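Local coordinates for amorpha-4,11-diene synthase (Artemisia annua, PDB 4GAX), which probably cyclises farnesyl diphosphate to a sesquiterpene such as amorpha-4,11-diene, the crystallised form being an alpha-bisabolol synthase mutant, at residues L122-M127 and D137-H142; R256-Q261 and Q297-R302; V283-W288 and K307-V312. One frame throughout, in Å; residues are numbered along the deposited sequence.

In the fold
The three contacts sample both helical domains of a plant sesquiterpene synthase. Contact 1 belongs to the N-terminal domain, its centre about 38 Å from that of contact 2 and about 39 Å from that of contact 3. Contacts 2 and 3, whose centres are about 12 Å apart, both use helix 299-322: polar pairing holds its first turn, apolar packing its middle. They touch through Glu258 OE1 and Tyr286 OH, 2.6 Å apart in a probable hydrogen bond. Further along the same helix runs the sequence DDIYD, the aspartate-rich motif that binds magnesium in class I terpene synthases. Contacts 2 and 3 thus lie on the helix that carries this motif, whereas contact 1 is in the other domain.

Contact 1. Residues L122-M127 and D137-H142; sequences LWFRLM and DVFNNH
Val138 meets the rim of the Trp123 indole with its branched end. Its CB and CG1 each lie 3.6 Å from Trp123 CZ3, and CG1 approaches at the edge of the indole, near its plane, while CG2 sits only slightly farther off. With CG1 set between backbone N and carbonyl carbon (chi1 68°), that methyl also comes within 4.3 Å of Phe124 CD1, and so touches both aromatic residues. Phe139 follows with a T-shaped stack. Its CE2 lies over the centre of the Phe124 ring, 3.5 Å from Phe124 CG; the ring planes stand 71° apart and the centroids are separated by 4.8 Å. The edge of Phe139 thus points into the face of Phe124, which helps fix how both rings are turned. Farther along, His142 rests on Ser120 and Ser121 of helix 120-129. No hydrogen bond joins the two segments, so residues 137-142 are held against the helix by apolar surface. In the all-helical N-terminal domain, Trp123 also stacks on Trp115 and, besides Val138, touches Leu81 of helix 77-89 and Ile107 of helix 97-111, so that helix 120-129 packs on all three elements.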
loop_
_atom_site.group_PDB
_atom_site.type_symbol
_atom_site.label_atom_id
_atom_site.label_comp_id
_atom_site.label_asym_id
_atom_site.label_seq_id
_atom_site.Cartn_x
_atom_site.Cartn_y
_atom_site.Cartn_z
ATOM N N LEU A 122 -17.493 1.791 14.053
ATOM C CA LEU A 122 -16.189 1.145 14.210
ATOM C C LEU A 122 -16.310 -0.342 13.898
ATOM O O LEU A 122 -15.455 -0.927 13.229
ATOM C CB LEU A 122 -15.655 1.354 15.637
ATOM C CG LEU A 122 -14.351 0.622 15.954
ATOM C CD1 LEU A 122 -13.249 1.096 14.993
ATOM C CD2 LEU A 122 -13.939 0.815 17.396
ATOM N N TRP A 123 -17.391 -0.955 14.360
ATOM C CA TRP A 123 -17.604 -2.370 14.094
ATOM C C TRP A 123 -17.609 -2.612 12.591
ATOM O O TRP A 123 -16.949 -3.529 12.103
ATOM C CB TRP A 123 -18.922 -2.838 14.713
ATOM C CG TRP A 123 -19.419 -4.156 14.166
ATOM C CD1 TRP A 123 -19.036 -5.404 14.564
ATOM C CD2 TRP A 123 -20.400 -4.346 13.130
ATOM N NE1 TRP A 123 -19.719 -6.367 13.840
ATOM C CE2 TRP A 123 -20.557 -5.739 12.948
ATOM C CE3 TRP A 123 -21.155 -3.472 12.333
ATOM C CZ2 TRP A 123 -21.446 -6.282 12.020
ATOM C CZ3 TRP A 123 -22.033 -4.006 11.404
ATOM C CH2 TRP A 123 -22.177 -5.399 11.257
ATOM N N PHE A 124 -18.332 -1.761 11.866
ATOM C CA PHE A 124 -18.504 -1.927 10.428
ATOM C C PHE A 124 -17.146 -1.899 9.728
ATOM O O PHE A 124 -16.838 -2.764 8.903
ATOM C CB PHE A 124 -19.422 -0.816 9.899
ATOM C CG PHE A 124 -19.549 -0.774 8.406
ATOM C CD1 PHE A 124 -20.464 -1.576 7.751
ATOM C CD2 PHE A 124 -18.774 0.104 7.660
ATOM C CE1 PHE A 124 -20.600 -1.524 6.353
ATOM C CE2 PHE A 124 -18.904 0.181 6.283
ATOM C CZ PHE A 124 -19.819 -0.645 5.622
ATOM N N ARG A 125 -16.343 -0.897 10.057
ATOM C CA ARG A 125 -15.057 -0.725 9.402
ATOM C C ARG A 125 -14.060 -1.838 9.745
ATOM O O ARG A 125 -13.373 -2.356 8.864
ATOM C CB ARG A 125 -14.468 0.649 9.741
ATOM C CG ARG A 125 -13.103 0.879 9.121
ATOM C CD ARG A 125 -12.611 2.298 9.347
ATOM N NE ARG A 125 -12.335 2.585 10.762
ATOM C CZ ARG A 125 -11.296 2.092 11.437
ATOM N NH1 ARG A 125 -10.421 1.292 10.828
ATOM N NH2 ARG A 125 -11.119 2.412 12.716
ATOM N N LEU A 126 -13.982 -2.209 11.022
ATOM C CA LEU A 126 -13.081 -3.296 11.433
ATOM C C LEU A 126 -13.482 -4.635 10.837
ATOM O O LEU A 126 -12.613 -5.454 10.472
ATOM C CB LEU A 126 -13.002 -3.421 12.958
ATOM C CG LEU A 126 -12.454 -2.275 13.797
ATOM C CD1 LEU A 126 -12.327 -2.738 15.273
ATOM C CD2 LEU A 126 -11.116 -1.771 13.262
ATOM N N MET A 127 -14.788 -4.881 10.737
ATOM C CA MET A 127 -15.240 -6.102 10.083
ATOM C C MET A 127 -14.803 -6.133 8.613
ATOM O O MET A 127 -14.206 -7.107 8.157
ATOM C CB MET A 127 -16.766 -6.265 10.200
ATOM C CG MET A 127 -17.247 -6.613 11.619
ATOM S SD MET A 127 -16.657 -8.217 12.235
ATOM C CE MET A 127 -15.285 -7.711 13.242
ATOM N N ASP A 137 -26.793 -2.159 6.775
ATOM C CA ASP A 137 -28.017 -2.121 7.592
ATOM C C ASP A 137 -27.778 -1.533 8.974
ATOM O O ASP A 137 -28.655 -0.892 9.536
ATOM C CB ASP A 137 -28.616 -3.517 7.767
ATOM C CG ASP A 137 -29.170 -4.087 6.469
ATOM O OD1 ASP A 137 -29.272 -3.332 5.475
ATOM O OD2 ASP A 137 -29.510 -5.293 6.452
ATOM N N VAL A 138 -26.583 -1.754 9.514
ATOM C CA VAL A 138 -26.259 -1.294 10.849
ATOM C C VAL A 138 -26.406 0.224 10.959
ATOM O O VAL A 138 -26.627 0.754 12.055
ATOM C CB VAL A 138 -24.833 -1.732 11.265
ATOM C CG1 VAL A 138 -23.770 -1.004 10.435
ATOM C CG2 VAL A 138 -24.609 -1.494 12.755
ATOM N N PHE A 139 -26.322 0.923 9.825
ATOM C CA PHE A 139 -26.401 2.388 9.839
ATOM C C PHE A 139 -27.807 2.967 9.810
ATOM O O PHE A 139 -27.991 4.164 10.041
ATOM C CB PHE A 139 -25.572 2.984 8.702
ATOM C CG PHE A 139 -24.105 2.716 8.842
ATOM C CD1 PHE A 139 -23.375 3.327 9.852
ATOM C CD2 PHE A 139 -23.460 1.829 7.983
ATOM C CE1 PHE A 139 -22.008 3.068 9.994
ATOM C CE2 PHE A 139 -22.104 1.567 8.123
ATOM C CZ PHE A 139 -21.381 2.190 9.124
ATOM N N ASN A 140 -28.791 2.126 9.527
ATOM C CA ASN A 140 -30.147 2.620 9.349
ATOM C C ASN A 140 -30.656 3.465 10.511
ATOM O O ASN A 140 -31.359 4.450 10.296
ATOM C CB ASN A 140 -31.102 1.476 9.003
ATOM C CG ASN A 140 -30.929 1.008 7.571
ATOM O OD1 ASN A 140 -30.572 1.796 6.696
ATOM N ND2 ASN A 140 -31.174 -0.276 7.325
ATOM N N ASN A 141 -30.276 3.116 11.737
ATOM C CA ASN A 141 -30.708 3.928 12.876
ATOM C C ASN A 141 -29.773 5.083 13.246
ATOM O O ASN A 141 -29.877 5.671 14.325
ATOM C CB ASN A 141 -31.073 3.053 14.075
ATOM C CG ASN A 141 -32.272 2.164 13.787
ATOM O OD1 ASN A 141 -33.329 2.634 13.342
ATOM N ND2 ASN A 141 -32.105 0.866 14.011
ATOM N N HIS A 142 -28.856 5.410 12.339
ATOM C CA HIS A 142 -28.145 6.690 12.429
ATOM C C HIS A 142 -29.043 7.801 11.876
ATOM O O HIS A 142 -28.774 8.988 12.066
ATOM C CB HIS A 142 -26.832 6.642 11.651
ATOM C CG HIS A 142 -25.730 5.964 12.395
ATOM N ND1 HIS A 142 -25.788 4.637 12.762
ATOM C CD2 HIS A 142 -24.551 6.435 12.867
ATOM C CE1 HIS A 142 -24.685 4.317 13.419
ATOM N NE2 HIS A 142 -23.921 5.392 13.497
#

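Contact 2. Residues R256-Q261 and Q297-R302; sequences REELSQ and QYSRAR
A two-pronged salt bridge from Glu258 to Arg302 ties the long helix 238-269 to the opening turn of helix 299-322. Arg302 presents its guanidinium side-on. Its NE donates to Glu258 OE1 over 2.9 Å in an almost perfectly straight bond. The second prong, from Arg302 NH2 to Glu258 OE2, is shorter at 2.7 Å but more bent, with an angle of 152° at the hydrogen. Both nitrogens come from the syn side of the carboxylate. The two flat groups are not coplanar but turned by 30°; NE keeps OE1 in the guanidinium plane, while NH2 does not quite keep OE2 there. Arg302 reaches this position through a kink in its chain at chi3, whereas Glu258 runs out extended beyond CG. The pair joins two helices of the alpha-helical class I terpene synthase fold, in which the catalytic domain is a bundle of helices. Ser299 adds a third donor: its OG gives a hydrogen bond of 2.6 Å to Glu258 OE2 from above the carboxylate plane, so this oxygen accepts from two residues. OE1 is shared in turn with Tyr286 OH of helix 282-292. A glutamine here, with an NH2 in place of one carboxylate oxygen of Glu258, would probably leave the Arg302 charge without its mate and cost at least one of the bonds to Arg302, Ser299 or Tyr286. On its remaining nitrogen, NH1, Arg302 bonds to the carbonyl oxygens of Arg293 and Glu295, fastening the connection between helices 282-292 and 299-322.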
loop_
_atom_site.group_PDB
_atom_site.type_symbol
_atom_site.label_atom_id
_atom_site.label_comp_id
_atom_site.label_asym_id
_atom_site.label_seq_id
_atom_site.Cartn_x
_atom_site.Cartn_y
_atom_site.Cartn_z
ATOM N N ARG A 256 15.780 -0.058 8.844
ATOM C CA ARG A 256 17.049 0.570 8.536
ATOM C C ARG A 256 18.108 -0.465 8.161
ATOM O O ARG A 256 18.959 -0.195 7.299
ATOM C CB ARG A 256 17.519 1.453 9.695
ATOM C CG ARG A 256 16.773 2.773 9.777
ATOM C CD ARG A 256 17.170 3.708 8.637
ATOM N NE ARG A 256 18.555 4.162 8.772
ATOM C CZ ARG A 256 18.931 5.305 9.346
ATOM N NH1 ARG A 256 18.029 6.141 9.841
ATOM N NH2 ARG A 256 20.222 5.616 9.410
ATOM N N GLU A 257 18.072 -1.628 8.807
ATOM C CA GLU A 257 18.992 -2.729 8.450
ATOM C C GLU A 257 18.748 -3.222 7.019
ATOM O O GLU A 257 19.696 -3.470 6.266
ATOM C CB GLU A 257 18.852 -3.914 9.429
ATOM C CG GLU A 257 19.240 -3.596 10.877
ATOM C CD GLU A 257 19.145 -4.820 11.802
ATOM O OE1 GLU A 257 18.289 -5.700 11.555
ATOM O OE2 GLU A 257 19.934 -4.906 12.772
ATOM N N GLU A 258 17.472 -3.386 6.662
ATOM C CA GLU A 258 17.079 -3.807 5.313
ATOM C C GLU A 258 17.541 -2.809 4.253
ATOM O O GLU A 258 18.070 -3.193 3.207
ATOM C CB GLU A 258 15.552 -3.970 5.242
ATOM C CG GLU A 258 15.018 -5.010 6.214
ATOM C CD GLU A 258 13.500 -4.978 6.352
ATOM O OE1 GLU A 258 12.854 -4.076 5.757
ATOM O OE2 GLU A 258 12.941 -5.859 7.063
ATOM N N LEU A 259 17.336 -1.519 4.524
ATOM C CA LEU A 259 17.716 -0.480 3.585
ATOM C C LEU A 259 19.233 -0.377 3.483
ATOM O O LEU A 259 19.771 -0.044 2.423
ATOM C CB LEU A 259 17.116 0.859 4.009
ATOM C CG LEU A 259 17.435 2.059 3.111
ATOM C CD1 LEU A 259 17.116 1.772 1.647
ATOM C CD2 LEU A 259 16.642 3.277 3.582
ATOM N N SER A 260 19.924 -0.644 4.589
ATOM C CA SER A 260 21.385 -0.732 4.558
ATOM C C SER A 260 21.876 -1.864 3.636
ATOM O O SER A 260 22.823 -1.686 2.848
ATOM C CB SER A 260 21.931 -0.940 5.973
ATOM O OG SER A 260 23.322 -1.208 5.943
ATOM N N GLN A 261 21.253 -3.031 3.755
ATOM C CA GLN A 261 21.593 -4.165 2.905
ATOM C C GLN A 261 21.269 -3.849 1.444
ATOM O O GLN A 261 22.052 -4.131 0.550
ATOM C CB GLN A 261 20.838 -5.417 3.369
ATOM C CG GLN A 261 21.221 -5.856 4.773
ATOM C CD GLN A 261 20.273 -6.891 5.357
ATOM O OE1 GLN A 261 19.969 -6.869 6.551
ATOM N NE2 GLN A 261 19.810 -7.809 4.519
ATOM N N GLN A 297 7.889 -9.937 10.092
ATOM C CA GLN A 297 7.842 -11.266 9.507
ATOM C C GLN A 297 8.149 -11.236 7.999
ATOM O O GLN A 297 8.570 -12.239 7.416
ATOM C CB GLN A 297 6.447 -11.891 9.747
ATOM C CG GLN A 297 6.043 -12.051 11.236
ATOM C CD GLN A 297 5.751 -10.729 11.970
ATOM O OE1 GLN A 297 5.561 -9.691 11.350
ATOM N NE2 GLN A 297 5.722 -10.779 13.301
ATOM N N TYR A 298 7.922 -10.089 7.369
ATOM C CA TYR A 298 8.067 -9.971 5.922
ATOM C C TYR A 298 9.357 -9.284 5.428
ATOM O O TYR A 298 9.418 -8.775 4.308
ATOM C CB TYR A 298 6.826 -9.282 5.361
ATOM C CG TYR A 298 5.566 -10.028 5.753
ATOM C CD1 TYR A 298 5.361 -11.336 5.339
ATOM C CD2 TYR A 298 4.598 -9.436 6.562
ATOM C CE1 TYR A 298 4.204 -12.039 5.694
ATOM C CE2 TYR A 298 3.414 -10.139 6.923
ATOM C CZ TYR A 298 3.240 -11.436 6.482
ATOM O OH TYR A 298 2.099 -12.136 6.840
ATOM N N SER A 299 10.383 -9.299 6.261
ATOM C CA SER A 299 11.688 -8.735 5.919
ATOM C C SER A 299 12.301 -9.256 4.615
ATOM O O SER A 299 12.728 -8.464 3.767
ATOM C CB SER A 299 12.677 -8.969 7.067
ATOM O OG SER A 299 13.852 -8.230 6.822
ATOM N N ARG A 300 12.360 -10.578 4.451
ATOM C CA ARG A 300 12.932 -11.144 3.225
ATOM C C ARG A 300 12.123 -10.738 2.007
ATOM O O ARG A 300 12.690 -10.417 0.949
ATOM C CB ARG A 300 13.016 -12.673 3.289
ATOM C CG ARG A 300 14.042 -13.200 4.281
ATOM C CD ARG A 300 14.477 -14.626 3.938
ATOM N NE ARG A 300 15.400 -14.666 2.800
ATOM C CZ ARG A 300 16.713 -14.447 2.890
ATOM N NH1 ARG A 300 17.264 -14.161 4.064
ATOM N NH2 ARG A 300 17.479 -14.506 1.804
ATOM N N ALA A 301 10.802 -10.747 2.158
ATOM C CA ALA A 301 9.919 -10.358 1.058
ATOM C C ALA A 301 10.119 -8.909 0.655
ATOM O O ALA A 301 10.146 -8.610 -0.537
ATOM C CB ALA A 301 8.452 -10.622 1.411
ATOM N N ARG A 302 10.266 -8.005 1.633
ATOM C CA ARG A 302 10.515 -6.599 1.318
ATOM C C ARG A 302 11.817 -6.386 0.554
ATOM O O ARG A 302 11.890 -5.584 -0.397
ATOM C CB ARG A 302 10.572 -5.750 2.606
ATOM C CG ARG A 302 9.222 -5.378 3.183
ATOM C CD ARG A 302 9.395 -4.286 4.240
ATOM N NE ARG A 302 10.105 -4.790 5.416
ATOM C CZ ARG A 302 9.540 -5.539 6.358
ATOM N NH1 ARG A 302 8.255 -5.888 6.249
ATOM N NH2 ARG A 302 10.258 -5.943 7.409
#

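Contact 3. Residues V283-W288 and K307-V312; sequences VECYFW and KVIALV
Cys285 and Ile309 mark the nearest backbone approach, 5.7 Å between their CA atoms, where segments 283-288 and 307-312, of helices 282-292 and 299-322, come within 8.6 Å axis to axis, their directions 127° apart. The small Cys285 points at the other helix, and its sulfur reaches the backbone there, SG being 3.6 Å from Ala310 CA. It also touches the methyl of that alanine, with SG to Ala310 CB at 3.9 Å. The sulfur meets Ile309 CG2 as well, at 3.8 Å. Besides touching Cys285, CG2 of Ile309 nears the six-membered ring of Trp288, 3.9 Å from Trp288 CE3. The longer branch of Ile309 (CG1 beside the backbone N, chi1 -65°) carries CD1 over one face of the indole. CD1 stands 4.1 Å from the centroid of the Trp288 five-membered ring and 21° off its normal, a CH-pi contact that sits nearest to CG of the ring. Around this contact, Leu422 of helix 419-429 touches both Trp288 and Ile309, while Phe531 meets the indole. The whole is the close packing of two successive helices in the alpha-helical bundle of class I terpene synthases, and Trp288 probably corresponds to the tryptophan that lines the substrate pocket in related plant sesquiterpene synthases.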
loop_
_atom_site.group_PDB
_atom_site.type_symbol
_atom_site.label_atom_id
_atom_site.label_comp_id
_atom_site.label_asym_id
_atom_site.label_seq_id
_atom_site.Cartn_x
_atom_site.Cartn_y
_atom_site.Cartn_z
ATOM N N VAL A 283 16.389 4.123 -2.433
ATOM C CA VAL A 283 15.583 4.472 -1.261
ATOM C C VAL A 283 14.114 4.457 -1.654
ATOM O O VAL A 283 13.257 3.929 -0.936
ATOM C CB VAL A 283 15.954 5.861 -0.690
ATOM C CG1 VAL A 283 14.999 6.239 0.459
ATOM C CG2 VAL A 283 17.401 5.867 -0.208
ATOM N N GLU A 284 13.848 5.011 -2.828
ATOM C CA GLU A 284 12.511 5.033 -3.406
ATOM C C GLU A 284 11.945 3.636 -3.693
ATOM O O GLU A 284 10.761 3.377 -3.470
ATOM C CB GLU A 284 12.515 5.904 -4.667
ATOM C CG GLU A 284 12.696 7.412 -4.377
ATOM C CD GLU A 284 14.120 7.822 -3.944
ATOM O OE1 GLU A 284 15.086 7.045 -4.140
ATOM O OE2 GLU A 284 14.275 8.939 -3.396
ATOM N N CYS A 285 12.780 2.723 -4.174
ATOM C CA CYS A 285 12.297 1.363 -4.440
ATOM C C CYS A 285 11.970 0.678 -3.120
ATOM O O CYS A 285 10.971 -0.032 -3.003
ATOM C CB CYS A 285 13.342 0.550 -5.202
ATOM S SG CYS A 285 13.727 1.214 -6.855
ATOM N N TYR A 286 12.821 0.890 -2.125
ATOM C CA TYR A 286 12.580 0.307 -0.804
ATOM C C TYR A 286 11.281 0.831 -0.167
ATOM O O TYR A 286 10.518 0.063 0.416
ATOM C CB TYR A 286 13.767 0.572 0.138
ATOM C CG TYR A 286 13.488 0.022 1.510
ATOM C CD1 TYR A 286 13.342 0.857 2.610
ATOM C CD2 TYR A 286 13.328 -1.338 1.696
ATOM C CE1 TYR A 286 13.045 0.327 3.883
ATOM C CE2 TYR A 286 13.034 -1.875 2.945
ATOM C CZ TYR A 286 12.894 -1.034 4.036
ATOM O OH TYR A 286 12.592 -1.577 5.272
ATOM N N PHE A 287 11.029 2.136 -0.296
ATOM C CA PHE A 287 9.849 2.748 0.318
ATOM C C PHE A 287 8.589 2.140 -0.271
ATOM O O PHE A 287 7.620 1.869 0.433
ATOM C CB PHE A 287 9.858 4.280 0.138
ATOM C CG PHE A 287 8.857 4.999 1.009
ATOM C CD1 PHE A 287 9.041 5.068 2.386
ATOM C CD2 PHE A 287 7.736 5.602 0.453
ATOM C CE1 PHE A 287 8.109 5.720 3.203
ATOM C CE2 PHE A 287 6.805 6.264 1.262
ATOM C CZ PHE A 287 6.990 6.318 2.636
ATOM N N TRP A 288 8.620 1.898 -1.571
ATOM C CA TRP A 288 7.519 1.225 -2.244
ATOM C C TRP A 288 7.362 -0.214 -1.725
ATOM O O TRP A 288 6.238 -0.667 -1.417
ATOM C CB TRP A 288 7.807 1.261 -3.742
ATOM C CG TRP A 288 6.695 0.916 -4.652
ATOM C CD1 TRP A 288 5.570 0.201 -4.363
ATOM C CD2 TRP A 288 6.605 1.268 -6.035
ATOM N NE1 TRP A 288 4.785 0.086 -5.489
ATOM C CE2 TRP A 288 5.401 0.735 -6.528
ATOM C CE3 TRP A 288 7.431 1.981 -6.907
ATOM C CZ2 TRP A 288 4.992 0.903 -7.856
ATOM C CZ3 TRP A 288 7.021 2.150 -8.237
ATOM C CH2 TRP A 288 5.815 1.605 -8.692
ATOM N N LYS A 307 14.416 -5.084 -4.663
ATOM C CA LYS A 307 15.320 -5.400 -5.775
ATOM C C LYS A 307 14.574 -5.501 -7.098
ATOM O O LYS A 307 15.031 -4.979 -8.114
ATOM C CB LYS A 307 16.073 -6.700 -5.499
ATOM C CG LYS A 307 17.009 -6.590 -4.287
ATOM C CD LYS A 307 17.658 -7.945 -3.964
ATOM C CE LYS A 307 18.677 -7.814 -2.818
ATOM N NZ LYS A 307 19.329 -9.141 -2.520
ATOM N N VAL A 308 13.428 -6.174 -7.090
ATOM C CA VAL A 308 12.648 -6.322 -8.311
ATOM C C VAL A 308 12.155 -4.961 -8.798
ATOM O O VAL A 308 12.190 -4.675 -9.997
ATOM C CB VAL A 308 11.466 -7.306 -8.120
ATOM C CG1 VAL A 308 10.560 -7.305 -9.325
ATOM C CG2 VAL A 308 12.000 -8.721 -7.873
ATOM N N ILE A 309 11.725 -4.107 -7.873
ATOM C CA ILE A 309 11.322 -2.747 -8.259
ATOM C C ILE A 309 12.498 -1.951 -8.855
ATOM O O ILE A 309 12.333 -1.201 -9.837
ATOM C CB ILE A 309 10.644 -2.000 -7.081
ATOM C CG1 ILE A 309 9.339 -2.708 -6.725
ATOM C CG2 ILE A 309 10.382 -0.533 -7.433
ATOM C CD1 ILE A 309 8.703 -2.257 -5.397
ATOM N N ALA A 310 13.696 -2.131 -8.295
ATOM C CA ALA A 310 14.877 -1.494 -8.873
ATOM C C ALA A 310 15.131 -2.027 -10.280
ATOM O O ALA A 310 15.528 -1.276 -11.170
ATOM C CB ALA A 310 16.098 -1.714 -7.991
ATOM N N LEU A 311 14.878 -3.320 -10.491
ATOM C CA LEU A 311 15.099 -3.927 -11.819
ATOM C C LEU A 311 14.076 -3.456 -12.851
ATOM O O LEU A 311 14.407 -3.242 -14.025
ATOM C CB LEU A 311 15.059 -5.447 -11.721
ATOM C CG LEU A 311 16.280 -6.134 -11.113
ATOM C CD1 LEU A 311 15.935 -7.618 -10.941
ATOM C CD2 LEU A 311 17.484 -5.958 -12.050
ATOM N N VAL A 312 12.834 -3.302 -12.397
ATOM C CA VAL A 312 11.744 -2.784 -13.214
ATOM C C VAL A 312 12.041 -1.354 -13.649
ATOM O O VAL A 312 11.843 -0.981 -14.805
ATOM C CB VAL A 312 10.421 -2.794 -12.406
ATOM C CG1 VAL A 312 9.367 -1.937 -13.086
ATOM C CG2 VAL A 312 9.939 -4.212 -12.221
#